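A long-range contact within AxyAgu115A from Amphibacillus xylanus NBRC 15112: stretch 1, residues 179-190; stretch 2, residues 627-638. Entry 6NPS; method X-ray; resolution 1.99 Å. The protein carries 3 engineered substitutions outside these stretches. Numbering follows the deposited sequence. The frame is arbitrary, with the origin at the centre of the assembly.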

# COMPACT_ATOMS: atom_id res chain seq x y z
N TRP A 179 1.79 19.79 28.75
CA TRP A 179 3.15 19.65 28.28
C TRP A 179 3.13 19.10 26.86
O TRP A 179 2.31 18.22 26.56
CB TRP A 179 3.98 18.72 29.18
CG TRP A 179 4.39 19.40 30.48
CD1 TRP A 179 3.76 19.30 31.69
CD2 TRP A 179 5.50 20.30 30.67
NE1 TRP A 179 4.41 20.08 32.63
CE2 TRP A 179 5.48 20.71 32.03
CE3 TRP A 179 6.50 20.81 29.83
CZ2 TRP A 179 6.42 21.59 32.57
CZ3 TRP A 179 7.44 21.69 30.37
CH2 TRP A 179 7.39 22.07 31.72
N PRO A 180 4.01 19.58 25.96
CA PRO A 180 5.10 20.52 26.25
C PRO A 180 4.72 22.02 26.16
O PRO A 180 5.46 22.87 26.65
CB PRO A 180 6.13 20.17 25.17
CG PRO A 180 5.26 19.80 23.98
CD PRO A 180 4.00 19.16 24.54
N ALA A 181 3.58 22.33 25.54
CA ALA A 181 3.22 23.71 25.24
C ALA A 181 3.17 24.62 26.48
O ALA A 181 4.06 25.46 26.67
CB ALA A 181 1.88 23.75 24.51
N PHE A 182 2.12 24.48 27.30
CA PHE A 182 1.91 25.38 28.44
C PHE A 182 3.12 25.41 29.36
O PHE A 182 3.47 26.47 29.89
CB PHE A 182 0.67 24.94 29.22
CG PHE A 182 0.00 26.02 30.01
CD1 PHE A 182 0.33 26.24 31.34
CD2 PHE A 182 -1.00 26.78 29.46
CE1 PHE A 182 -0.30 27.22 32.08
CE2 PHE A 182 -1.63 27.75 30.18
CZ PHE A 182 -1.28 27.97 31.50
N GLY A 183 3.76 24.26 29.58
CA GLY A 183 4.90 24.23 30.49
C GLY A 183 6.01 25.16 30.04
O GLY A 183 6.45 26.03 30.79
N ASN A 184 6.43 25.02 28.78
CA ASN A 184 7.44 25.91 28.21
C ASN A 184 6.97 27.36 28.18
O ASN A 184 7.77 28.29 28.37
CB ASN A 184 7.79 25.47 26.80
CG ASN A 184 8.71 24.27 26.79
OD1 ASN A 184 9.92 24.43 26.76
ND2 ASN A 184 8.13 23.08 26.82
N TRP A 185 5.70 27.58 27.91
CA TRP A 185 5.16 28.94 27.86
C TRP A 185 5.24 29.59 29.24
O TRP A 185 5.75 30.71 29.39
CB TRP A 185 3.72 28.92 27.36
CG TRP A 185 3.01 30.24 27.40
CD1 TRP A 185 3.16 31.27 26.53
CD2 TRP A 185 2.07 30.67 28.39
NE1 TRP A 185 2.34 32.33 26.89
CE2 TRP A 185 1.65 31.98 28.02
CE3 TRP A 185 1.50 30.08 29.52
CZ2 TRP A 185 0.70 32.72 28.76
CZ3 TRP A 185 0.56 30.82 30.28
CH2 TRP A 185 0.17 32.12 29.88
N SER A 186 4.72 28.89 30.25
CA SER A 186 4.78 29.37 31.63
C SER A 186 6.23 29.63 32.08
O SER A 186 6.53 30.68 32.66
CB SER A 186 4.10 28.35 32.54
OG SER A 186 5.09 27.39 32.86
N ALA A 187 7.13 28.68 31.83
CA ALA A 187 8.53 28.85 32.23
C ALA A 187 9.15 30.09 31.59
O ALA A 187 9.71 30.95 32.29
CB ALA A 187 9.35 27.60 31.88
N LYS A 188 9.06 30.22 30.26
CA LYS A 188 9.68 31.35 29.58
C LYS A 188 9.09 32.69 30.01
O LYS A 188 9.82 33.66 30.22
CB LYS A 188 9.54 31.19 28.07
CG LYS A 188 10.25 32.27 27.26
CD LYS A 188 9.34 32.77 26.15
CE LYS A 188 9.66 34.19 25.68
NZ LYS A 188 10.61 34.19 24.49
N ASN A 189 7.75 32.78 30.12
CA ASN A 189 7.10 34.06 30.35
C ASN A 189 6.90 34.39 31.83
O ASN A 189 6.62 35.55 32.16
CB ASN A 189 5.74 34.10 29.64
CG ASN A 189 5.87 34.33 28.13
OD1 ASN A 189 6.56 35.24 27.68
ND2 ASN A 189 5.19 33.50 27.34
N PHE A 190 7.01 33.41 32.73
CA PHE A 190 6.68 33.68 34.14
C PHE A 190 7.53 32.93 35.14
O PHE A 190 7.35 33.15 36.35
CB PHE A 190 5.20 33.37 34.44
CG PHE A 190 4.23 34.03 33.52
CD1 PHE A 190 3.88 35.36 33.69
CD2 PHE A 190 3.68 33.32 32.46
CE1 PHE A 190 3.01 35.98 32.82
CE2 PHE A 190 2.79 33.93 31.58
CZ PHE A 190 2.45 35.27 31.77
N ALA A 627 5.14 39.39 19.18
CA ALA A 627 4.92 40.13 20.41
C ALA A 627 5.91 39.70 21.50
O ALA A 627 5.55 39.50 22.65
CB ALA A 627 3.47 39.99 20.89
N ASP A 628 7.17 39.53 21.09
CA ASP A 628 8.27 39.17 21.99
C ASP A 628 8.01 37.85 22.73
O ASP A 628 8.25 37.73 23.93
CB ASP A 628 8.56 40.30 22.99
CG ASP A 628 9.89 40.11 23.74
OD1 ASP A 628 10.93 39.91 23.06
OD2 ASP A 628 9.89 40.15 25.00
N GLY A 629 7.53 36.85 21.99
CA GLY A 629 7.35 35.54 22.58
C GLY A 629 6.16 35.43 23.51
O GLY A 629 6.15 34.57 24.41
N LYS A 630 5.15 36.29 23.32
CA LYS A 630 3.91 36.22 24.09
C LYS A 630 3.29 34.82 24.06
O LYS A 630 2.72 34.37 25.06
CB LYS A 630 2.93 37.27 23.54
CG LYS A 630 1.64 37.45 24.34
CD LYS A 630 0.64 38.34 23.59
CE LYS A 630 -0.54 38.81 24.47
NZ LYS A 630 -0.49 38.36 25.90
N PHE A 631 3.38 34.13 22.91
CA PHE A 631 2.82 32.79 22.74
C PHE A 631 3.89 31.71 22.64
O PHE A 631 3.62 30.62 22.13
CB PHE A 631 1.91 32.74 21.51
CG PHE A 631 0.91 33.85 21.49
CD1 PHE A 631 -0.19 33.82 22.36
CD2 PHE A 631 1.09 34.96 20.69
CE1 PHE A 631 -1.11 34.89 22.40
CE2 PHE A 631 0.17 36.03 20.72
CZ PHE A 631 -0.93 35.98 21.58
N TYR A 632 5.09 31.98 23.12
CA TYR A 632 6.18 31.02 22.97
C TYR A 632 5.81 29.65 23.55
O TYR A 632 5.36 29.54 24.69
CB TYR A 632 7.44 31.54 23.63
CG TYR A 632 8.58 30.55 23.62
CD1 TYR A 632 8.81 29.71 24.71
CD2 TYR A 632 9.44 30.46 22.52
CE1 TYR A 632 9.85 28.80 24.71
CE2 TYR A 632 10.50 29.55 22.51
CZ TYR A 632 10.70 28.72 23.61
OH TYR A 632 11.73 27.82 23.63
N GLY A 633 6.01 28.61 22.75
CA GLY A 633 5.75 27.25 23.18
C GLY A 633 4.33 26.77 23.00
O GLY A 633 4.10 25.55 23.02
N MET A 634 3.37 27.68 22.76
CA MET A 634 1.97 27.29 22.65
C MET A 634 1.69 26.40 21.45
O MET A 634 0.65 25.74 21.41
CB MET A 634 1.08 28.54 22.58
CG MET A 634 0.90 29.23 23.92
SD MET A 634 0.24 28.08 25.15
CE MET A 634 -0.50 29.29 26.29
N GLY A 635 2.59 26.37 20.46
CA GLY A 635 2.40 25.56 19.27
C GLY A 635 3.37 24.41 19.15
O GLY A 635 3.55 23.85 18.06
N LEU A 636 3.98 24.02 20.27
CA LEU A 636 5.05 23.02 20.30
C LEU A 636 4.61 21.56 20.12
O LEU A 636 5.46 20.73 19.78
CB LEU A 636 5.81 23.12 21.62
CG LEU A 636 7.07 23.96 21.63
CD1 LEU A 636 7.80 23.87 22.99
CD2 LEU A 636 7.95 23.55 20.46
N SER A 637 3.35 21.22 20.36
CA SER A 637 2.93 19.82 20.33
C SER A 637 3.14 19.23 18.94
O SER A 637 2.74 19.84 17.94
CB SER A 637 1.44 19.70 20.70
OG SER A 637 1.08 20.64 21.67
N GLU A 638 3.76 18.05 18.89
CA GLU A 638 3.75 17.22 17.68
C GLU A 638 2.32 17.02 17.25
O GLU A 638 1.45 16.72 18.07
CB GLU A 638 4.39 15.85 17.93
CG GLU A 638 5.89 15.87 18.08
CD GLU A 638 6.57 16.40 16.83
OE1 GLU A 638 6.21 15.95 15.72
OE2 GLU A 638 7.44 17.28 16.97

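The centre of this contact is a methionine laid against a tryptophan. M634 CE sits 3.8 Å from the centroid of the W185 five-membered ring and nearly on the ring normal, so the methyl makes a CH-pi contact with the indole face; M634 SD, 4.5 Å from the same centroid, adds a sulfur-aromatic contact over that face. Methionine suits the place because its thioether is flexible and polarizable: the CA-to-CB bond points sideways, yet the chain bends so that its end comes nearer to the helix. The same methyl reaches a second aromatic ring, with M634 CE 4.1 Å from F182 CD2.

Around this apolar centre the helix of stretch 1 packs against a chain of turns. Three beta turns follow one another in stretch 2, G629 to Y632, F631 to M634 and G633 to L636, and each is closed by a backbone hydrogen bond: Y632 N to G629 O at 3.1 Å, M634 N to F631 O at 3.0 Å and L636 N to G633 O at 3.1 Å. The backbones come closest at A181, whose CA lies 4.6 Å from M634 CA. A181 CA also approaches G633 O to 3.0 Å in a CA-H...O contact, and W185 CA makes another with Y632 O at 3.2 Å. The small side chain of A181 accompanies this close approach. Glycine fits at G633 for two reasons: its backbone angles would jam a CB against the preceding carbonyl, and an ideal CB would stand only 3.2 Å from N184 CB.

Toward the start of the helix the packing stays apolar, with P180 CG 4.1 Å from L636 CB. N184 turns its amide back to its own stretch, where N184 ND2 donates to P180 O at 2.7 Å; this gives N184 ND2 an acceptor, while the same atom lies 3.9 Å from L636 CD1. Farther along, the aliphatic part of K188 covers Y632, K188 CD lying 3.4 Å from Y632 CB.

The polar edge is built from side-chain donors and backbone carbonyls. W185 serves both regions: its face receives M634, while at its edge W185 NE1 donates to K630 O at 2.8 Å, giving the buried indole nitrogen a partner. One helical turn on, N189 ND2 donates to G629 O at 3.3 Å, a longer bond. That carbonyl also accepts from Y632 N, so it joins the turn to the helix. At G629 itself, positive phi favours glycine, and an ideal CB would clash with K188 NZ at 2.5 Å.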